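Possible TctC subunit of the Tripartite Tricarboxylate Transport(TTT) Family (Rhodopseudomonas palustris, PDB 6HKE) binds malate in the periplasm, probably for high-affinity C4-dicarboxylate uptake by a tripartite tricarboxylate transporter. Local coordinates at residues L116-F121 / Q185-C190; C155-R160 / S299-V304; D101-A106 / P250-L255; V18-P23 / H74-G79. The protein carries 2 engineered substitutions. One frame throughout, in Å; residues are numbered along the deposited sequence.

Contacts 1, 3 and 4 are buried and reach the same branched sheet, whereas contact 2 is only partly buried and joins two helices. Contacts 1 and 3 use the two ends of the long strand 102-118, their centres about 38 Å apart. Contacts 1 and 4 are strand pairs zipped by backbone hydrogen bonds, antiparallel in the first and parallel in the second, and contact 1 adds a salt bridge between Arg118 and Asp187. Contacts 2 and 3 rest on apolar side chains. Neighbours touch: Tyr188 of contact 1 reaches Asn159 of contact 2, and Leu255 of contact 3 packs on Leu76 of contact 4.

Contact 1: residues L116-F121 / Q185-C190; sequences LARKQF and QVDYMC
Arg118 and Asp187 are bound twice, once through the backbone and once through their side chains. NE of Arg118 gives its hydrogen to OD1 of Asp187 at 2.8 Å, with an N-H...O angle of 167° and the oxygen in the guanidinium plane. The carboxylate is turned 65° from that plane, and NH2 of Arg118 stays 3.8 Å from the same OD1, which makes this a one-point salt bridge. The Arg118 N to Asp187 O bond measures 3.1 Å. A chi1 of 56° puts CG of Arg118 between the backbone N and the carbonyl carbon, 3.6 Å from Asp187 O; from there the chain extends to NE, side by side with Asp187. The type I turn from Arg118 to Phe121 brings the Phe121 ring back beside the pair, its CE1 3.8 Å from Asp187 CB, NH2 of Arg118 at the ring edge and Asp187 O above one face towards the rim. OD2 of Asp187 takes a hydrogen from Asn141 N.

Further in, Leu116 and Met189 form an antiparallel hydrogen-bonded pair, Leu116 N to Met189 O being 2.7 Å. Ala117 and Tyr188 follow as a non-hydrogen-bonded pair, CB to CB 4.1 Å. Leu116 and Met189 face helix 174-182, whose first residue, Thr174, binds malate. On the other face Tyr188 packs on Leu158 of helix 150-162 and bonds through OH to Asn159, and strand 141-144 flanks strand 188-192.

Contact 2: residues C155-R160 / S299-V304; sequences CLLLNR and SRWEDV
Leu157 meets three residues of the C-terminal helix, each side chain crossing it at about a right angle. Its CB sits at the edge of the Trp301 indole, 4.1 Å from CH2 and near the ring plane. Its CG is anti to the backbone N (chi1 178°), and the two methyls beyond it divide the work: CD1 touches CG1 of Val304 at 4.1 Å, and CD2 comes to 3.4 Å from NH1 of Arg300. CD2 is a methyl, so this last approach is van der Waals contact; NH1 is hydrogen-bonded to the carbonyl O of Gln234. Arg300 bends at chi2 (-79°) and folds over Trp301, with its CD 3.7 Å above one face of the indole, towards the rim. The guanidinium in turn has Trp301 CZ2 under one of its faces, and Trp301 NE1 makes a weak hydrogen bond to Glu297.

The fold is that of a type II periplasmic binding protein, in which malate sits in a cleft between two lobes. Helix 150-162 follows strand 141-144 in one lobe, and its first residues, Val150 and Ser151, bind malate. Helix 287-305 packs through Trp301 on Ala86 and Ala89 of helix 82-90, which follows strand 75-80 of the other lobe, so the contact appears to span the lobes. The two helix axes are 11.9 Å apart and inclined at 32°, a separation bridged by side chains. CD2 of Leu156 grazes CG1 of Val304 at 4.4 Å, and Arg160 NH1 lies 4.3 Å from Val304 O, too far for a hydrogen bond.

Contact 3: residues D101-A106 / P250-L255; sequences DFTPVA and PIVAKL
Val105 and Val252 each bury 68 Å² here, and Leu255 adds about half as much. The two valines do not meet mainly methyl to methyl: CG2 of Val105 and CG1 of Val252 are 4.4 Å apart, whereas that CG1 presses on the strand backbone, 4.1 Å from Val105 CA and 3.8 Å from Pro104 O. Val252 CG1 is anti to its backbone N (chi1 176°), which aims it at the strand, and the other branch, CG2, meets CG2 of Thr103 at 3.5 Å. The methyl of Thr103 thus faces the helix, while its OG1 has a weak hydrogen bond from Gly246 N. One helical turn after Val252, Leu255 turns its CB to CG1 of Val105 at 3.6 Å; these two side chains cross obliquely. Val105 therefore lies against both Val252 and Leu255, touching one with its CA and CG2 and the other with CG1.

Val105 belongs to a classic beta bulge: Val105 and Ala106 both stand opposite Leu241 of the antiparallel strand 236-244, and the psi of Val105 is -56°, far from the usual strand value. The carbonyl O of Val105 accepts a hydrogen bond from Asn256 ND2, so the bulge is tied to the helix by a polar bond next to this apolar patch.

The strand and helix run roughly parallel, their axes 7.8 Å apart. Helix 249-263 comes soon after strand 236-244 and lies alongside the beginning of strand 102-118, and Leu255 extends the packing to Phe13 and to Leu76 of strand 75-80.

Contact 4: residues V18-P23 / H74-G79; sequences VTVVVP and HTLIVG
Thr19 N and His74 O make the shortest bond of the pair, 2.7 Å long with an N-H...O angle of 158°, and the CA-H of Val18 approaches the same oxygen. The ladder continues with Leu76 N to Thr19 O, Val21 N to Leu76 O and Val78 N to Val21 O, all between 2.8 and 3.0 Å. Leu76 binds Thr19 through its N and Val21 through its O, straddling Val20, the parallel-strand pattern.

One face carries Val20 and Leu76; here Val20 CG1 packs on Val78 CG2 at 3.5 Å, and Val18 CG1 meets Leu76 CD1 at 3.9 Å. On the other face Ile77 turns at chi2 (75°), which brings its CD1 to 3.5 Å from Val21 O and against Val21 CG1. Helix 61-67 covers Val21 and Ile77 through Ala62 and Val66. Thr19 OG1 bonds to Glu50 of strand 49-53, and His74 NE2 to Val15 N.

Strands 49-53, 18-22 and 75-80 are β2, β1 and β3 of a type II periplasmic binding protein lobe, joined by right-handed beta-alpha-beta crossovers, with the antiparallel strand 236-244 next to 75-80. The C-terminal ends of 18-22 and 75-80 point to the malate site: His80 ends the second, and Thr30 of helix 29-45 lies next to Val78.

Contact 1: residues L116-F121 / Q185-C190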
loop_
_atom_site.group_PDB
_atom_site.type_symbol
_atom_site.label_atom_id
_atom_site.label_comp_id
_atom_site.label_asym_id
_atom_site.label_seq_id
_atom_site.Cartn_x
_atom_site.Cartn_y
_atom_site.Cartn_z
ATOM N N LEU A 116 2.096 12.434 6.806
ATOM C CA LEU A 116 1.984 12.532 8.283
ATOM C C LEU A 116 3.286 13.090 8.835
ATOM O O LEU A 116 4.329 12.894 8.204
ATOM C CB LEU A 116 1.773 11.164 8.914
ATOM C CG LEU A 116 0.682 10.295 8.325
ATOM C CD1 LEU A 116 0.580 9.036 9.160
ATOM C CD2 LEU A 116 -0.650 11.033 8.266
ATOM N N ALA A 117 3.239 13.711 9.999
ATOM C CA ALA A 117 4.466 14.044 10.742
ATOM C C ALA A 117 4.235 13.763 12.212
ATOM O O ALA A 117 3.057 13.632 12.641
ATOM C CB ALA A 117 4.860 15.477 10.503
ATOM N N ARG A 118 5.346 13.686 12.941
ATOM C CA ARG A 118 5.351 13.678 14.421
ATOM C C ARG A 118 4.554 14.897 14.921
ATOM O O ARG A 118 4.629 15.961 14.258
ATOM C CB ARG A 118 6.797 13.627 14.916
ATOM C CG ARG A 118 7.703 14.738 14.408
ATOM C CD ARG A 118 9.041 14.569 15.108
ATOM N NE ARG A 118 9.925 15.701 14.915
ATOM C CZ ARG A 118 9.879 16.819 15.622
ATOM N NH1 ARG A 118 8.981 16.970 16.583
ATOM N NH2 ARG A 118 10.729 17.792 15.352
ATOM N N LYS A 119 3.784 14.690 15.999
ATOM C CA LYS A 119 2.869 15.650 16.684
ATOM C C LYS A 119 3.435 17.080 16.699
ATOM O O LYS A 119 2.692 18.024 16.370
ATOM C CB LYS A 119 2.685 15.229 18.147
ATOM C CG LYS A 119 1.382 14.531 18.515
ATOM C CD LYS A 119 1.391 14.041 19.968
ATOM C CE LYS A 119 0.094 14.282 20.717
ATOM N NZ LYS A 119 -0.319 13.101 21.515
ATOM N N GLN A 120 4.693 17.228 17.104
ATOM C CA GLN A 120 5.345 18.533 17.399
ATOM C C GLN A 120 6.157 18.994 16.185
ATOM O O GLN A 120 6.964 19.927 16.334
ATOM C CB GLN A 120 6.260 18.422 18.626
ATOM C CG GLN A 120 5.711 17.543 19.749
ATOM C CD GLN A 120 4.517 18.177 20.417
ATOM O OE1 GLN A 120 4.211 19.350 20.205
ATOM N NE2 GLN A 120 3.836 17.399 21.244
ATOM N N PHE A 121 5.970 18.390 15.017
ATOM C CA PHE A 121 6.682 18.846 13.804
ATOM C C PHE A 121 6.314 20.310 13.602
ATOM O O PHE A 121 5.144 20.632 13.418
ATOM C CB PHE A 121 6.378 17.988 12.578
ATOM C CG PHE A 121 7.456 18.064 11.530
ATOM C CD1 PHE A 121 8.786 17.871 11.870
ATOM C CD2 PHE A 121 7.148 18.301 10.199
ATOM C CE1 PHE A 121 9.787 17.941 10.913
ATOM C CE2 PHE A 121 8.147 18.362 9.239
ATOM C CZ PHE A 121 9.463 18.182 9.597
ATOM N N GLN A 185 10.570 9.530 16.765
ATOM C CA GLN A 185 11.910 8.983 16.388
ATOM C C GLN A 185 12.176 9.316 14.919
ATOM O O GLN A 185 13.323 9.224 14.499
ATOM C CB GLN A 185 12.018 7.459 16.556
ATOM C CG GLN A 185 11.549 6.911 17.907
ATOM C CD GLN A 185 12.641 6.299 18.759
ATOM O OE1 GLN A 185 13.835 6.516 18.540
ATOM N NE2 GLN A 185 12.232 5.543 19.771
ATOM N N VAL A 186 11.127 9.629 14.162
ATOM C CA VAL A 186 11.216 10.075 12.743
ATOM C C VAL A 186 10.293 11.290 12.564
ATOM O O VAL A 186 9.403 11.505 13.413
ATOM C CB VAL A 186 10.890 8.926 11.767
ATOM C CG1 VAL A 186 11.977 7.861 11.773
ATOM C CG2 VAL A 186 9.532 8.309 12.050
ATOM N N ASP A 187 10.506 12.057 11.495
ATOM C CA ASP A 187 9.935 13.414 11.301
ATOM C C ASP A 187 8.674 13.329 10.447
ATOM O O ASP A 187 7.621 13.811 10.896
ATOM C CB ASP A 187 11.009 14.344 10.752
ATOM C CG ASP A 187 12.084 14.544 11.808
ATOM O OD1 ASP A 187 11.753 15.127 12.855
ATOM O OD2 ASP A 187 13.194 14.016 11.628
ATOM N N TYR A 188 8.749 12.715 9.273
ATOM C CA TYR A 188 7.531 12.510 8.463
ATOM C C TYR A 188 7.593 11.207 7.676
ATOM O O TYR A 188 8.579 10.456 7.705
ATOM C CB TYR A 188 7.247 13.736 7.600
ATOM C CG TYR A 188 8.205 14.032 6.480
ATOM C CD1 TYR A 188 9.339 14.786 6.710
ATOM C CD2 TYR A 188 7.911 13.674 5.172
ATOM C CE1 TYR A 188 10.180 15.147 5.675
ATOM C CE2 TYR A 188 8.753 14.015 4.128
ATOM C CZ TYR A 188 9.890 14.760 4.381
ATOM O OH TYR A 188 10.742 15.100 3.369
ATOM N N MET A 189 6.480 10.959 7.004
ATOM C CA MET A 189 6.099 9.655 6.443
ATOM C C MET A 189 4.925 9.921 5.505
ATOM O O MET A 189 4.055 10.760 5.863
ATOM C CB MET A 189 5.672 8.767 7.610
ATOM C CG MET A 189 5.755 7.296 7.373
ATOM S SD MET A 189 5.249 6.552 8.939
ATOM C CE MET A 189 3.564 6.085 8.571
ATOM N N CYS A 190 4.919 9.284 4.340
ATOM C CA CYS A 190 3.701 9.167 3.509
ATOM C C CYS A 190 3.137 7.794 3.803
ATOM O O CYS A 190 3.924 6.848 3.713
ATOM C CB CYS A 190 4.015 9.386 2.041
ATOM S SG CYS A 190 4.665 11.051 1.769
#

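Contact 2: residues C155-R160 / S299-V304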
loop_
_atom_site.group_PDB
_atom_site.type_symbol
_atom_site.label_atom_id
_atom_site.label_comp_id
_atom_site.label_asym_id
_atom_site.label_seq_id
_atom_site.Cartn_x
_atom_site.Cartn_y
_atom_site.Cartn_z
ATOM N N CYS A 155 6.989 9.182 -0.715
ATOM C CA CYS A 155 7.923 10.174 -0.113
ATOM C C CYS A 155 8.932 10.622 -1.177
ATOM O O CYS A 155 9.284 11.814 -1.212
ATOM C CB CYS A 155 8.568 9.661 1.173
ATOM S SG CYS A 155 10.118 8.729 0.983
ATOM N N LEU A 156 9.340 9.726 -2.066
ATOM C CA LEU A 156 10.220 10.107 -3.198
ATOM C C LEU A 156 9.466 11.081 -4.122
ATOM O O LEU A 156 10.092 12.050 -4.611
ATOM C CB LEU A 156 10.674 8.834 -3.915
ATOM C CG LEU A 156 11.620 9.061 -5.090
ATOM C CD1 LEU A 156 12.614 7.918 -5.215
ATOM C CD2 LEU A 156 10.837 9.238 -6.385
ATOM N N LEU A 157 8.166 10.865 -4.345
ATOM C CA LEU A 157 7.370 11.756 -5.213
ATOM C C LEU A 157 7.285 13.134 -4.557
ATOM O O LEU A 157 7.584 14.139 -5.237
ATOM C CB LEU A 157 5.971 11.191 -5.433
ATOM C CG LEU A 157 5.077 12.095 -6.281
ATOM C CD1 LEU A 157 5.770 12.478 -7.587
ATOM C CD2 LEU A 157 3.746 11.432 -6.562
ATOM N N LEU A 158 6.879 13.165 -3.284
ATOM C CA LEU A 158 6.769 14.409 -2.481
ATOM C C LEU A 158 8.127 15.132 -2.445
ATOM O O LEU A 158 8.172 16.315 -2.814
ATOM C CB LEU A 158 6.260 14.032 -1.088
ATOM C CG LEU A 158 6.162 15.172 -0.081
ATOM C CD1 LEU A 158 5.022 16.114 -0.414
ATOM C CD2 LEU A 158 5.986 14.601 1.311
ATOM N N ASN A 159 9.201 14.452 -2.047
ATOM C CA ASN A 159 10.545 15.071 -1.903
ATOM C C ASN A 159 11.039 15.622 -3.251
ATOM O O ASN A 159 11.649 16.707 -3.238
ATOM C CB ASN A 159 11.542 14.103 -1.273
ATOM C CG ASN A 159 11.215 13.823 0.173
ATOM O OD1 ASN A 159 10.333 14.449 0.764
ATOM N ND2 ASN A 159 11.915 12.870 0.745
ATOM N N ARG A 160 10.770 14.944 -4.370
ATOM C CA ARG A 160 11.150 15.423 -5.735
ATOM C C ARG A 160 10.304 16.628 -6.154
ATOM O O ARG A 160 10.836 17.492 -6.868
ATOM C CB ARG A 160 10.984 14.335 -6.793
ATOM C CG ARG A 160 12.238 13.492 -6.933
ATOM C CD ARG A 160 12.057 12.336 -7.885
ATOM N NE ARG A 160 13.126 11.375 -7.650
ATOM C CZ ARG A 160 13.927 10.870 -8.577
ATOM N NH1 ARG A 160 13.793 11.207 -9.851
ATOM N NH2 ARG A 160 14.850 9.997 -8.216
ATOM N N SER A 299 3.996 2.330 -15.653
ATOM C CA SER A 299 4.264 3.443 -16.609
ATOM C C SER A 299 4.302 4.771 -15.859
ATOM O O SER A 299 5.181 5.609 -16.186
ATOM C CB SER A 299 3.241 3.542 -17.721
ATOM O OG SER A 299 2.719 2.279 -18.070
ATOM N N ARG A 300 3.347 4.964 -14.941
ATOM C CA ARG A 300 3.198 6.196 -14.124
ATOM C C ARG A 300 4.545 6.477 -13.437
ATOM O O ARG A 300 5.056 7.591 -13.589
ATOM C CB ARG A 300 1.992 6.031 -13.185
ATOM C CG ARG A 300 1.651 7.253 -12.350
ATOM C CD ARG A 300 2.574 7.376 -11.152
ATOM N NE ARG A 300 2.409 8.599 -10.362
ATOM C CZ ARG A 300 1.572 8.750 -9.338
ATOM N NH1 ARG A 300 1.537 9.908 -8.703
ATOM N NH2 ARG A 300 0.780 7.762 -8.952
ATOM N N TRP A 301 5.143 5.485 -12.771
ATOM C CA TRP A 301 6.405 5.661 -11.998
ATOM C C TRP A 301 7.632 5.696 -12.911
ATOM O O TRP A 301 8.654 6.227 -12.451
ATOM C CB TRP A 301 6.534 4.595 -10.906
ATOM C CG TRP A 301 5.499 4.815 -9.853
ATOM C CD1 TRP A 301 4.291 4.197 -9.762
ATOM C CD2 TRP A 301 5.508 5.829 -8.835
ATOM N NE1 TRP A 301 3.582 4.696 -8.708
ATOM C CE2 TRP A 301 4.293 5.711 -8.130
ATOM C CE3 TRP A 301 6.432 6.792 -8.426
ATOM C CZ2 TRP A 301 3.981 6.517 -7.040
ATOM C CZ3 TRP A 301 6.116 7.594 -7.355
ATOM C CH2 TRP A 301 4.917 7.446 -6.662
ATOM N N GLU A 302 7.550 5.134 -14.122
ATOM C CA GLU A 302 8.574 5.334 -15.184
ATOM C C GLU A 302 8.588 6.822 -15.570
ATOM O O GLU A 302 9.681 7.345 -15.700
ATOM C CB GLU A 302 8.329 4.411 -16.379
ATOM C CG GLU A 302 8.969 3.033 -16.227
ATOM C CD GLU A 302 8.417 1.907 -17.108
ATOM O OE1 GLU A 302 7.394 2.124 -17.802
ATOM O OE2 GLU A 302 8.999 0.790 -17.082
ATOM N N ASP A 303 7.421 7.476 -15.690
ATOM C CA ASP A 303 7.271 8.936 -15.975
ATOM C C ASP A 303 7.834 9.799 -14.833
ATOM O O ASP A 303 8.529 10.791 -15.152
ATOM C CB ASP A 303 5.816 9.353 -16.201
ATOM C CG ASP A 303 5.221 8.863 -17.510
ATOM O OD1 ASP A 303 5.784 7.919 -18.097
ATOM O OD2 ASP A 303 4.183 9.411 -17.917
ATOM N N VAL A 304 7.504 9.475 -13.574
ATOM C CA VAL A 304 7.992 10.173 -12.344
ATOM C C VAL A 304 9.530 10.201 -12.348
ATOM O O VAL A 304 10.080 11.249 -11.986
ATOM C CB VAL A 304 7.449 9.523 -11.051
ATOM C CG1 VAL A 304 8.153 10.043 -9.803
ATOM C CG2 VAL A 304 5.939 9.680 -10.906
#

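Contact 3: residues D101-A106 / P250-L255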
loop_
_atom_site.group_PDB
_atom_site.type_symbol
_atom_site.label_atom_id
_atom_site.label_comp_id
_atom_site.label_asym_id
_atom_site.label_seq_id
_atom_site.Cartn_x
_atom_site.Cartn_y
_atom_site.Cartn_z
ATOM N N ASP A 101 5.304 -11.906 -14.145
ATOM C CA ASP A 101 5.741 -13.012 -13.247
ATOM C C ASP A 101 4.607 -13.374 -12.275
ATOM O O ASP A 101 4.865 -14.155 -11.340
ATOM C CB ASP A 101 7.080 -12.654 -12.605
ATOM C CG ASP A 101 8.225 -12.757 -13.594
ATOM O OD1 ASP A 101 8.227 -13.734 -14.369
ATOM O OD2 ASP A 101 9.092 -11.868 -13.597
ATOM N N PHE A 102 3.392 -12.867 -12.520
ATOM C CA PHE A 102 2.203 -13.046 -11.649
ATOM C C PHE A 102 0.941 -13.166 -12.491
ATOM O O PHE A 102 0.824 -12.527 -13.564
ATOM C CB PHE A 102 2.042 -11.899 -10.649
ATOM C CG PHE A 102 3.232 -11.781 -9.741
ATOM C CD1 PHE A 102 3.374 -12.618 -8.650
ATOM C CD2 PHE A 102 4.269 -10.921 -10.052
ATOM C CE1 PHE A 102 4.506 -12.551 -7.847
ATOM C CE2 PHE A 102 5.393 -10.852 -9.245
ATOM C CZ PHE A 102 5.503 -11.653 -8.132
ATOM N N THR A 103 0.032 -13.995 -11.990
ATOM C CA THR A 103 -1.371 -14.045 -12.432
ATOM C C THR A 103 -2.161 -13.211 -11.436
ATOM O O THR A 103 -2.336 -13.625 -10.283
ATOM C CB THR A 103 -1.851 -15.489 -12.599
ATOM O OG1 THR A 103 -0.985 -16.035 -13.590
ATOM C CG2 THR A 103 -3.296 -15.580 -13.035
ATOM N N PRO A 104 -2.612 -12.010 -11.859
ATOM C CA PRO A 104 -3.491 -11.178 -11.048
ATOM C C PRO A 104 -4.754 -11.973 -10.702
ATOM O O PRO A 104 -5.287 -12.606 -11.566
ATOM C CB PRO A 104 -3.834 -9.992 -11.964
ATOM C CG PRO A 104 -3.561 -10.530 -13.345
ATOM C CD PRO A 104 -2.362 -11.422 -13.175
ATOM N N VAL A 105 -5.201 -11.915 -9.456
ATOM C CA VAL A 105 -6.440 -12.601 -9.003
ATOM C C VAL A 105 -7.537 -11.548 -8.856
ATOM O O VAL A 105 -8.596 -11.713 -9.510
ATOM C CB VAL A 105 -6.183 -13.391 -7.707
ATOM C CG1 VAL A 105 -7.450 -13.954 -7.092
ATOM C CG2 VAL A 105 -5.189 -14.494 -7.970
ATOM N N ALA A 106 -7.286 -10.511 -8.042
ATOM C CA ALA A 106 -8.326 -9.586 -7.548
ATOM C C ALA A 106 -7.729 -8.297 -6.965
ATOM O O ALA A 106 -6.828 -8.390 -6.106
ATOM C CB ALA A 106 -9.146 -10.303 -6.509
ATOM N N PRO A 250 -9.294 -21.414 -13.903
ATOM C CA PRO A 250 -10.372 -21.828 -13.005
ATOM C C PRO A 250 -10.048 -21.618 -11.515
ATOM O O PRO A 250 -10.915 -21.235 -10.755
ATOM C CB PRO A 250 -10.557 -23.328 -13.326
ATOM C CG PRO A 250 -9.907 -23.534 -14.682
ATOM C CD PRO A 250 -8.791 -22.518 -14.744
ATOM N N ILE A 251 -8.804 -21.879 -11.114
ATOM C CA ILE A 251 -8.343 -21.652 -9.715
ATOM C C ILE A 251 -8.363 -20.144 -9.471
ATOM O O ILE A 251 -8.812 -19.717 -8.396
ATOM C CB ILE A 251 -6.954 -22.283 -9.484
ATOM C CG1 ILE A 251 -7.035 -23.812 -9.511
ATOM C CG2 ILE A 251 -6.351 -21.786 -8.186
ATOM C CD1 ILE A 251 -5.736 -24.518 -9.168
ATOM N N VAL A 252 -7.943 -19.365 -10.465
ATOM C CA VAL A 252 -7.990 -17.879 -10.396
ATOM C C VAL A 252 -9.456 -17.425 -10.287
ATOM O O VAL A 252 -9.707 -16.523 -9.471
ATOM C CB VAL A 252 -7.259 -17.228 -11.578
ATOM C CG1 VAL A 252 -7.409 -15.718 -11.546
ATOM C CG2 VAL A 252 -5.791 -17.614 -11.597
ATOM N N ALA A 253 -10.386 -18.012 -11.061
ATOM C CA ALA A 253 -11.824 -17.610 -11.061
ATOM C C ALA A 253 -12.424 -17.797 -9.654
ATOM O O ALA A 253 -13.110 -16.895 -9.163
ATOM C CB ALA A 253 -12.583 -18.387 -12.111
ATOM N N LYS A 254 -12.114 -18.921 -9.006
ATOM C CA LYS A 254 -12.667 -19.315 -7.687
ATOM C C LYS A 254 -12.079 -18.404 -6.607
ATOM O O LYS A 254 -12.824 -18.030 -5.690
ATOM C CB LYS A 254 -12.370 -20.792 -7.423
ATOM C CG LYS A 254 -12.902 -21.345 -6.107
ATOM C CD LYS A 254 -13.449 -22.754 -6.237
ATOM C CE LYS A 254 -13.263 -23.598 -4.991
ATOM N NZ LYS A 254 -14.190 -23.203 -3.906
ATOM N N LEU A 255 -10.790 -18.080 -6.688
ATOM C CA LEU A 255 -10.159 -17.171 -5.698
ATOM C C LEU A 255 -10.803 -15.806 -5.871
ATOM O O LEU A 255 -11.217 -15.204 -4.866
ATOM C CB LEU A 255 -8.645 -17.115 -5.909
ATOM C CG LEU A 255 -7.892 -18.356 -5.433
ATOM C CD1 LEU A 255 -6.429 -18.301 -5.842
ATOM C CD2 LEU A 255 -8.025 -18.523 -3.928
#

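Contact 4: residues V18-P23 / H74-G79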
loop_
_atom_site.group_PDB
_atom_site.type_symbol
_atom_site.label_atom_id
_atom_site.label_comp_id
_atom_site.label_asym_id
_atom_site.label_seq_id
_atom_site.Cartn_x
_atom_site.Cartn_y
_atom_site.Cartn_z
ATOM N N VAL A 18 -4.678 -22.433 2.326
ATOM C CA VAL A 18 -4.075 -21.492 1.344
ATOM C C VAL A 18 -3.169 -20.534 2.121
ATOM O O VAL A 18 -3.611 -20.028 3.167
ATOM C CB VAL A 18 -5.147 -20.746 0.538
ATOM C CG1 VAL A 18 -4.524 -19.705 -0.380
ATOM C CG2 VAL A 18 -6.031 -21.711 -0.237
ATOM N N THR A 19 -1.935 -20.339 1.650
ATOM C CA THR A 19 -0.986 -19.337 2.187
ATOM C C THR A 19 -1.117 -18.050 1.361
ATOM O O THR A 19 -0.994 -18.094 0.121
ATOM C CB THR A 19 0.431 -19.909 2.250
ATOM O OG1 THR A 19 0.387 -20.975 3.203
ATOM C CG2 THR A 19 1.465 -18.887 2.672
ATOM N N VAL A 20 -1.432 -16.948 2.040
ATOM C CA VAL A 20 -1.425 -15.578 1.471
ATOM C C VAL A 20 -0.271 -14.874 2.166
ATOM O O VAL A 20 -0.301 -14.719 3.403
ATOM C CB VAL A 20 -2.760 -14.842 1.664
ATOM C CG1 VAL A 20 -2.648 -13.383 1.237
ATOM C CG2 VAL A 20 -3.900 -15.550 0.933
ATOM N N VAL A 21 0.735 -14.555 1.376
ATOM C CA VAL A 21 1.990 -13.929 1.833
ATOM C C VAL A 21 1.797 -12.419 1.751
ATOM O O VAL A 21 1.314 -11.944 0.712
ATOM C CB VAL A 21 3.165 -14.434 0.981
ATOM C CG1 VAL A 21 4.467 -13.809 1.442
ATOM C CG2 VAL A 21 3.263 -15.945 1.046
ATOM N N VAL A 22 2.172 -11.729 2.828
ATOM C CA VAL A 22 2.189 -10.251 2.975
ATOM C C VAL A 22 3.646 -9.816 3.132
ATOM O O VAL A 22 4.362 -10.366 3.974
ATOM C CB VAL A 22 1.314 -9.812 4.169
ATOM C CG1 VAL A 22 1.563 -8.369 4.543
ATOM C CG2 VAL A 22 -0.177 -10.035 3.892
ATOM N N PRO A 23 4.138 -8.863 2.298
ATOM C CA PRO A 23 5.548 -8.451 2.319
ATOM C C PRO A 23 5.982 -7.627 3.544
ATOM O O PRO A 23 7.179 -7.365 3.695
ATOM C CB PRO A 23 5.721 -7.534 1.096
ATOM C CG PRO A 23 4.467 -7.708 0.274
ATOM C CD PRO A 23 3.391 -8.209 1.214
ATOM N N HIS A 74 -2.306 -22.379 -4.034
ATOM C CA HIS A 74 -2.200 -22.512 -2.558
ATOM C C HIS A 74 -1.196 -21.495 -1.991
ATOM O O HIS A 74 -1.199 -21.330 -0.764
ATOM C CB HIS A 74 -1.907 -23.967 -2.181
ATOM C CG HIS A 74 -3.087 -24.855 -2.402
ATOM N ND1 HIS A 74 -3.267 -25.572 -3.579
ATOM C CD2 HIS A 74 -4.166 -25.118 -1.626
ATOM C CE1 HIS A 74 -4.399 -26.263 -3.497
ATOM N NE2 HIS A 74 -4.972 -25.999 -2.307
ATOM N N THR A 75 -0.388 -20.834 -2.834
ATOM C CA THR A 75 0.594 -19.791 -2.419
ATOM C C THR A 75 0.335 -18.509 -3.209
ATOM O O THR A 75 0.591 -18.491 -4.412
ATOM C CB THR A 75 2.045 -20.260 -2.568
ATOM O OG1 THR A 75 2.196 -21.487 -1.859
ATOM C CG2 THR A 75 3.031 -19.271 -1.994
ATOM N N LEU A 76 -0.166 -17.485 -2.527
ATOM C CA LEU A 76 -0.576 -16.202 -3.134
ATOM C C LEU A 76 0.229 -15.070 -2.503
ATOM O O LEU A 76 0.796 -15.273 -1.424
ATOM C CB LEU A 76 -2.082 -16.035 -2.912
ATOM C CG LEU A 76 -2.948 -17.167 -3.462
ATOM C CD1 LEU A 76 -4.418 -16.945 -3.117
ATOM C CD2 LEU A 76 -2.768 -17.284 -4.974
ATOM N N ILE A 77 0.306 -13.934 -3.190
ATOM C CA ILE A 77 1.006 -12.718 -2.690
ATOM C C ILE A 77 0.006 -11.566 -2.732
ATOM O O ILE A 77 -0.718 -11.419 -3.732
ATOM C CB ILE A 77 2.307 -12.430 -3.488
ATOM C CG1 ILE A 77 3.041 -11.179 -2.994
ATOM C CG2 ILE A 77 2.080 -12.337 -4.993
ATOM C CD1 ILE A 77 3.760 -11.368 -1.709
ATOM N N VAL A 78 -0.056 -10.807 -1.641
ATOM C CA VAL A 78 -0.638 -9.443 -1.639
ATOM C C VAL A 78 0.428 -8.494 -2.170
ATOM O O VAL A 78 1.525 -8.427 -1.580
ATOM C CB VAL A 78 -1.120 -9.022 -0.252
ATOM C CG1 VAL A 78 -1.739 -7.638 -0.306
ATOM C CG2 VAL A 78 -2.107 -10.027 0.312
ATOM N N GLY A 79 0.114 -7.815 -3.266
ATOM C CA GLY A 79 0.949 -6.750 -3.822
ATOM C C GLY A 79 0.205 -5.433 -3.796
ATOM O O GLY A 79 -1.019 -5.423 -3.585
#